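Local structure of signal recognition particle receptor FtsY (Sulfolobus acidocaldarius, 5L3S) at residues B[194-205]-B[231-240]. The protein belongs to the SRP-type GTPase family and serves as the receptor for the signal recognition particle, with a helical bundle domain beside a P-loop NTPase fold. Sequence-based numbering, arbitrary orientation.
Sequences RMHIDSDLVEEL and EQARHFENNV
The imidazole of His-196 lies with one face over the backbone of helix 228-239, Gln-232 CA standing above the ring centroid at 4.0 Å in a CH-pi contact. At its edge is His-235: the two rings form an offset edge-to-face pair, planes 63° apart, and His-196 CD2 comes within 3.5 Å of His-235 CG. The face of His-235 also receives Ile-197 CG2. Next to His-196 the phenyl of Phe-236 offers its face to His-196 CB, 3.8 Å from the ring centroid, while the carbonyl oxygen of Arg-194 meets its edge at CZ; a flat apolar ring suits this buried place, where it also packs on Leu-219 and Val-109. With CG of His-196 set between its backbone N and carbonyl carbon (chi1 47°), the imidazole rises off the Met-195 to Asp-198 turn onto the helix. A histidine can pack its ring against the helix and still bond outward: its NE2 is hydrogen-bonded to a polar side chain of the other protein's chain. This turn follows strand 186-191 of the P-loop NTPase fold and leads into helix 199-212, and the contact joins the start of that helix to helix 228-239, which packs on strand 216-222 of the central sheet; the side chain of Met-195 is about 4 Å from a bound phosphoaminophosphonic acid-guanylate ester. Glu-231 OE2 lies in the ring plane of His-235 and accepts from its NE2 at 2.7 Å, NE2 approaching from above the carboxylate plane, which helps to set the ring's rotation. Branched aliphatic groups then take over: Leu-205 CD2 reaches Val-240 CG1 at 4.0 Å, and Val-202 CG1 rests against Val-240 CG2 and the CB of Asn-239. Asp-198 N-caps helix 199-212, its OD1 accepting from Leu-201 N, and Arg-194 NH1 donates to Leu-201 O at 2.7 Å.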
ATOM      1  N   ARG B 194       0.683  -4.508  11.953  1.00 20.39           N
ATOM      2  CA  ARG B 194       1.815  -5.354  12.303  1.00 22.46           C
ATOM      3  C   ARG B 194       2.339  -5.990  11.030  1.00 28.78           C
ATOM      4  O   ARG B 194       1.556  -6.328  10.142  1.00 23.99           O
ATOM      5  CB  ARG B 194       1.409  -6.423  13.335  1.00 24.64           C
ATOM      6  CG  ARG B 194       0.535  -7.585  12.798  1.00 21.43           C
ATOM      7  CD  ARG B 194      -0.206  -8.302  13.947  1.00 23.72           C
ATOM      8  NE  ARG B 194      -1.147  -7.367  14.534  1.00 22.92           N
ATOM      9  CZ  ARG B 194      -1.223  -7.066  15.826  1.00 25.75           C
ATOM     10  NH1 ARG B 194      -0.440  -7.665  16.719  1.00 23.23           N
ATOM     11  NH2 ARG B 194      -2.099  -6.157  16.219  1.00 23.85           N
ATOM     12  N   MET B 195       3.656  -6.134  10.926  1.00 26.13           N
ATOM     13  CA  MET B 195       4.227  -6.879   9.810  1.00 29.83           C
ATOM     14  C   MET B 195       3.994  -8.369   9.984  1.00 29.11           C
ATOM     15  O   MET B 195       4.079  -8.905  11.088  1.00 28.72           O
ATOM     16  CB  MET B 195       5.732  -6.610   9.671  1.00 32.12           C
ATOM     17  CG  MET B 195       6.084  -5.212   9.187  1.00 32.96           C
ATOM     18  SD  MET B 195       5.407  -4.867   7.541  1.00 38.76           S
ATOM     19  CE  MET B 195       5.701  -6.422   6.743  1.00 96.68           C
ATOM     20  N   HIS B 196       3.720  -9.041   8.876  1.00 28.59           N
ATOM     21  CA  HIS B 196       3.505 -10.478   8.873  1.00 24.51           C
ATOM     22  C   HIS B 196       4.746 -11.258   9.316  1.00 29.90           C
ATOM     23  O   HIS B 196       4.635 -12.408   9.717  1.00 31.54           O
ATOM     24  CB  HIS B 196       3.022 -10.930   7.485  1.00 29.45           C
ATOM     25  CG  HIS B 196       3.831 -10.367   6.352  1.00 33.04           C
ATOM     26  ND1 HIS B 196       3.903  -9.014   6.087  1.00 31.20           N
ATOM     27  CD2 HIS B 196       4.595 -10.978   5.412  1.00 30.54           C
ATOM     28  CE1 HIS B 196       4.675  -8.820   5.028  1.00 35.61           C
ATOM     29  NE2 HIS B 196       5.113  -9.992   4.606  1.00 33.54           N
ATOM     30  N   ILE B 197       5.923 -10.627   9.264  1.00 24.18           N
ATOM     31  CA  ILE B 197       7.165 -11.278   9.681  1.00 28.33           C
ATOM     32  C   ILE B 197       7.632 -10.846  11.077  1.00 35.41           C
ATOM     33  O   ILE B 197       8.715 -11.215  11.522  1.00 33.87           O
ATOM     34  CB  ILE B 197       8.322 -11.024   8.678  1.00 30.09           C
ATOM     35  CG1 ILE B 197       8.512  -9.525   8.441  1.00 33.24           C
ATOM     36  CG2 ILE B 197       8.066 -11.774   7.360  1.00 33.55           C
ATOM     37  CD1 ILE B 197       9.731  -9.181   7.610  1.00 39.02           C
ATOM     38  N   ASP B 198       6.814 -10.059  11.763  1.00 33.54           N
ATOM     39  CA  ASP B 198       7.135  -9.634  13.122  1.00 32.53           C
ATOM     40  C   ASP B 198       6.609 -10.691  14.090  1.00 31.97           C
ATOM     41  O   ASP B 198       5.422 -10.714  14.402  1.00 30.42           O
ATOM     42  CB  ASP B 198       6.485  -8.273  13.391  1.00 29.08           C
ATOM     43  CG  ASP B 198       6.893  -7.672  14.725  1.00 32.52           C
ATOM     44  OD1 ASP B 198       7.195  -8.419  15.677  1.00 30.87           O
ATOM     45  OD2 ASP B 198       6.899  -6.434  14.815  1.00 31.01           O
ATOM     46  N   SER B 199       7.489 -11.571  14.555  1.00 34.17           N
ATOM     47  CA  SER B 199       7.074 -12.692  15.400  1.00 36.40           C
ATOM     48  C   SER B 199       6.378 -12.275  16.695  1.00 34.04           C
ATOM     49  O   SER B 199       5.389 -12.888  17.090  1.00 26.69           O
ATOM     50  CB  SER B 199       8.262 -13.599  15.724  1.00 44.63           C
ATOM     51  OG  SER B 199       8.562 -14.433  14.620  1.00 56.96           O
ATOM     52  N   ASP B 200       6.894 -11.240  17.349  1.00 34.87           N
ATOM     53  CA  ASP B 200       6.330 -10.778  18.613  1.00 33.77           C
ATOM     54  C   ASP B 200       4.917 -10.247  18.418  1.00 30.95           C
ATOM     55  O   ASP B 200       4.022 -10.572  19.191  1.00 33.12           O
ATOM     56  CB  ASP B 200       7.202  -9.685  19.239  1.00 36.28           C
ATOM     57  CG  ASP B 200       8.516 -10.218  19.787  1.00 44.60           C
ATOM     58  OD1 ASP B 200       8.612 -11.438  20.050  1.00 41.52           O
ATOM     59  OD2 ASP B 200       9.451  -9.404  19.969  1.00 46.26           O
ATOM     60  N   LEU B 201       4.712  -9.431  17.384  1.00 28.18           N
ATOM     61  CA  LEU B 201       3.385  -8.870  17.138  1.00 27.31           C
ATOM     62  C   LEU B 201       2.400  -9.897  16.572  1.00 28.60           C
ATOM     63  O   LEU B 201       1.197  -9.824  16.850  1.00 27.36           O
ATOM     64  CB  LEU B 201       3.453  -7.621  16.249  1.00 30.42           C
ATOM     65  CG  LEU B 201       4.055  -6.352  16.875  1.00 37.29           C
ATOM     66  CD1 LEU B 201       3.765  -5.147  15.995  1.00 31.89           C
ATOM     67  CD2 LEU B 201       3.569  -6.098  18.333  1.00 24.89           C
ATOM     68  N   VAL B 202       2.904 -10.851  15.790  1.00 30.84           N
ATOM     69  CA  VAL B 202       2.074 -11.969  15.340  1.00 34.15           C
ATOM     70  C   VAL B 202       1.594 -12.765  16.553  1.00 34.04           C
ATOM     71  O   VAL B 202       0.427 -13.166  16.631  1.00 28.88           O
ATOM     72  CB  VAL B 202       2.820 -12.899  14.348  1.00 36.39           C
ATOM     73  CG1 VAL B 202       2.120 -14.244  14.242  1.00 31.97           C
ATOM     74  CG2 VAL B 202       2.925 -12.243  12.984  1.00 33.97           C
ATOM     75  N   GLU B 203       2.489 -12.977  17.513  1.00 32.20           N
ATOM     76  CA  GLU B 203       2.095 -13.620  18.765  1.00 27.94           C
ATOM     77  C   GLU B 203       1.052 -12.786  19.529  1.00 29.46           C
ATOM     78  O   GLU B 203       0.088 -13.339  20.064  1.00 28.53           O
ATOM     79  CB  GLU B 203       3.318 -13.923  19.638  1.00 37.25           C
ATOM     80  CG  GLU B 203       2.986 -14.515  21.004  1.00 47.37           C
ATOM     81  CD  GLU B 203       2.153 -15.787  20.916  1.00 55.53           C
ATOM     82  OE1 GLU B 203       2.326 -16.561  19.947  1.00 54.77           O
ATOM     83  OE2 GLU B 203       1.323 -16.013  21.822  1.00 53.90           O
ATOM     84  N   GLU B 204       1.225 -11.464  19.569  1.00 28.66           N
ATOM     85  CA  GLU B 204       0.217 -10.604  20.211  1.00 26.46           C
ATOM     86  C   GLU B 204      -1.168 -10.784  19.584  1.00 31.13           C
ATOM     87  O   GLU B 204      -2.186 -10.806  20.277  1.00 27.03           O
ATOM     88  CB  GLU B 204       0.627  -9.125  20.192  1.00 21.89           C
ATOM     89  CG  GLU B 204       1.722  -8.804  21.196  1.00 38.09           C
ATOM     90  CD  GLU B 204       1.964  -7.310  21.380  1.00 51.35           C
ATOM     91  OE1 GLU B 204       1.029  -6.504  21.161  1.00 51.44           O
ATOM     92  OE2 GLU B 204       3.099  -6.945  21.754  1.00 57.63           O
ATOM     93  N   LEU B 205      -1.201 -10.920  18.265  1.00 29.73           N
ATOM     94  CA  LEU B 205      -2.461 -11.114  17.563  1.00 25.90           C
ATOM     95  C   LEU B 205      -3.076 -12.467  17.887  1.00 26.91           C
ATOM     96  O   LEU B 205      -4.262 -12.551  18.160  1.00 31.44           O
ATOM     97  CB  LEU B 205      -2.254 -10.974  16.054  1.00 29.44           C
ATOM     98  CG  LEU B 205      -3.464 -11.214  15.158  1.00 25.74           C
ATOM     99  CD1 LEU B 205      -4.579 -10.241  15.494  1.00 25.95           C
ATOM    100  CD2 LEU B 205      -3.025 -11.035  13.711  1.00 26.79           C
ATOM    101  N   GLU B 231       2.366 -11.781  -0.746  1.00 24.42           N
ATOM    102  CA  GLU B 231       3.261 -12.262   0.304  1.00 29.47           C
ATOM    103  C   GLU B 231       2.668 -12.046   1.703  1.00 24.49           C
ATOM    104  O   GLU B 231       2.750 -12.927   2.555  1.00 24.41           O
ATOM    105  CB  GLU B 231       4.643 -11.606   0.198  1.00 34.05           C
ATOM    106  CG  GLU B 231       5.658 -12.162   1.185  1.00 36.77           C
ATOM    107  CD  GLU B 231       6.220 -13.505   0.751  1.00 46.03           C
ATOM    108  OE1 GLU B 231       5.855 -13.986  -0.353  1.00 44.93           O
ATOM    109  OE2 GLU B 231       7.035 -14.076   1.511  1.00 47.18           O
ATOM    110  N   GLN B 232       2.073 -10.880   1.932  1.00 20.47           N
ATOM    111  CA  GLN B 232       1.328 -10.626   3.176  1.00 21.49           C
ATOM    112  C   GLN B 232       0.217 -11.664   3.394  1.00 26.52           C
ATOM    113  O   GLN B 232       0.072 -12.239   4.473  1.00 29.75           O
ATOM    114  CB  GLN B 232       0.700  -9.221   3.156  1.00 23.48           C
ATOM    115  CG  GLN B 232       1.693  -8.062   3.179  1.00 23.34           C
ATOM    116  CD  GLN B 232       1.027  -6.739   2.854  1.00 22.33           C
ATOM    117  OE1 GLN B 232      -0.165  -6.541   3.124  1.00 22.73           O
ATOM    118  NE2 GLN B 232       1.785  -5.830   2.261  1.00 20.73           N
ATOM    119  N   ALA B 233      -0.572 -11.889   2.361  1.00 26.33           N
ATOM    120  CA  ALA B 233      -1.660 -12.859   2.432  1.00 31.08           C
ATOM    121  C   ALA B 233      -1.180 -14.280   2.734  1.00 32.64           C
ATOM    122  O   ALA B 233      -1.819 -14.984   3.515  1.00 29.44           O
ATOM    123  CB  ALA B 233      -2.464 -12.831   1.151  1.00 27.83           C
ATOM    124  N   ARG B 234      -0.074 -14.702   2.110  1.00 29.14           N
ATOM    125  CA  ARG B 234       0.468 -16.054   2.321  1.00 31.74           C
ATOM    126  C   ARG B 234       0.964 -16.260   3.749  1.00 30.94           C
ATOM    127  O   ARG B 234       0.652 -17.264   4.395  1.00 31.84           O
ATOM    128  CB  ARG B 234       1.649 -16.332   1.390  1.00 29.41           C
ATOM    129  CG  ARG B 234       1.308 -16.618  -0.048  1.00 36.73           C
ATOM    130  CD  ARG B 234       2.587 -16.995  -0.781  1.00 45.05           C
ATOM    131  NE  ARG B 234       2.391 -17.155  -2.217  1.00 55.87           N
ATOM    132  CZ  ARG B 234       1.896 -18.244  -2.794  1.00 56.68           C
ATOM    133  NH1 ARG B 234       1.525 -19.289  -2.061  1.00 56.78           N
ATOM    134  NH2 ARG B 234       1.775 -18.284  -4.116  1.00 61.29           N
ATOM    135  N   HIS B 235       1.775 -15.315   4.208  1.00 28.54           N
ATOM    136  CA  HIS B 235       2.357 -15.363   5.539  1.00 33.27           C
ATOM    137  C   HIS B 235       1.289 -15.344   6.617  1.00 32.10           C
ATOM    138  O   HIS B 235       1.343 -16.138   7.545  1.00 32.40           O
ATOM    139  CB  HIS B 235       3.316 -14.193   5.751  1.00 36.80           C
ATOM    140  CG  HIS B 235       4.693 -14.441   5.230  1.00 46.95           C
ATOM    141  ND1 HIS B 235       5.696 -14.977   6.008  1.00 53.04           N
ATOM    142  CD2 HIS B 235       5.239 -14.217   4.011  1.00 52.67           C
ATOM    143  CE1 HIS B 235       6.799 -15.082   5.287  1.00 56.87           C
ATOM    144  NE2 HIS B 235       6.549 -14.624   4.073  1.00 53.12           N
ATOM    145  N   PHE B 236       0.335 -14.428   6.498  1.00 28.55           N
ATOM    146  CA  PHE B 236      -0.739 -14.317   7.490  1.00 30.77           C
ATOM    147  C   PHE B 236      -1.611 -15.571   7.501  1.00 32.19           C
ATOM    148  O   PHE B 236      -2.071 -16.012   8.556  1.00 31.60           O
ATOM    149  CB  PHE B 236      -1.600 -13.070   7.233  1.00 26.50           C
ATOM    150  CG  PHE B 236      -1.066 -11.811   7.867  1.00 25.94           C
ATOM    151  CD1 PHE B 236      -0.726 -11.779   9.211  1.00 34.78           C
ATOM    152  CD2 PHE B 236      -0.937 -10.651   7.127  1.00 20.25           C
ATOM    153  CE1 PHE B 236      -0.245 -10.603   9.795  1.00 35.51           C
ATOM    154  CE2 PHE B 236      -0.452  -9.468   7.704  1.00 25.21           C
ATOM    155  CZ  PHE B 236      -0.107  -9.448   9.033  1.00 25.87           C
ATOM    156  N   GLU B 237      -1.837 -16.160   6.333  1.00 31.63           N
ATOM    157  CA  GLU B 237      -2.621 -17.386   6.289  1.00 28.84           C
ATOM    158  C   GLU B 237      -1.888 -18.511   7.019  1.00 34.94           C
ATOM    159  O   GLU B 237      -2.501 -19.278   7.758  1.00 37.56           O
ATOM    160  CB  GLU B 237      -2.963 -17.787   4.846  1.00 30.83           C
ATOM    161  CG  GLU B 237      -3.520 -19.204   4.696  1.00 41.12           C
ATOM    162  CD  GLU B 237      -4.771 -19.446   5.528  1.00 47.32           C
ATOM    163  OE1 GLU B 237      -5.475 -18.469   5.869  1.00 42.76           O
ATOM    164  OE2 GLU B 237      -5.051 -20.620   5.846  1.00 51.39           O
ATOM    165  N   ASN B 238      -0.575 -18.589   6.828  1.00 37.11           N
ATOM    166  CA  ASN B 238       0.227 -19.625   7.476  1.00 43.89           C
ATOM    167  C   ASN B 238       0.431 -19.411   8.981  1.00 43.46           C
ATOM    168  O   ASN B 238       0.426 -20.368   9.742  1.00 47.36           O
ATOM    169  CB  ASN B 238       1.588 -19.770   6.788  1.00 48.41           C
ATOM    170  CG  ASN B 238       1.474 -20.273   5.356  1.00 61.28           C
ATOM    171  OD1 ASN B 238       0.542 -21.000   5.008  1.00 65.35           O
ATOM    172  ND2 ASN B 238       2.432 -19.890   4.521  1.00 63.64           N
ATOM    173  N   ASN B 239       0.619 -18.163   9.409  1.00 35.41           N
ATOM    174  CA  ASN B 239       0.909 -17.883  10.815  1.00 41.89           C
ATOM    175  C   ASN B 239      -0.330 -17.643  11.675  1.00 44.46           C
ATOM    176  O   ASN B 239      -0.296 -17.821  12.893  1.00 45.40           O
ATOM    177  CB  ASN B 239       1.830 -16.666  10.954  1.00 39.59           C
ATOM    178  CG  ASN B 239       3.165 -16.855  10.265  1.00 53.53           C
ATOM    179  OD1 ASN B 239       3.545 -17.973   9.913  1.00 55.41           O
ATOM    180  ND2 ASN B 239       3.891 -15.753  10.075  1.00 55.78           N
ATOM    181  N   VAL B 240      -1.410 -17.204  11.043  1.00 40.55           N
ATOM    182  CA  VAL B 240      -2.590 -16.748  11.770  1.00 37.14           C
ATOM    183  C   VAL B 240      -3.859 -17.446  11.262  1.00 37.79           C
ATOM    184  O   VAL B 240      -4.606 -18.050  12.045  1.00 34.87           O
ATOM    185  CB  VAL B 240      -2.746 -15.219  11.624  1.00 32.53           C
ATOM    186  CG1 VAL B 240      -3.950 -14.713  12.419  1.00 29.40           C
ATOM    187  CG2 VAL B 240      -1.469 -14.495  12.052  1.00 39.96           C
TER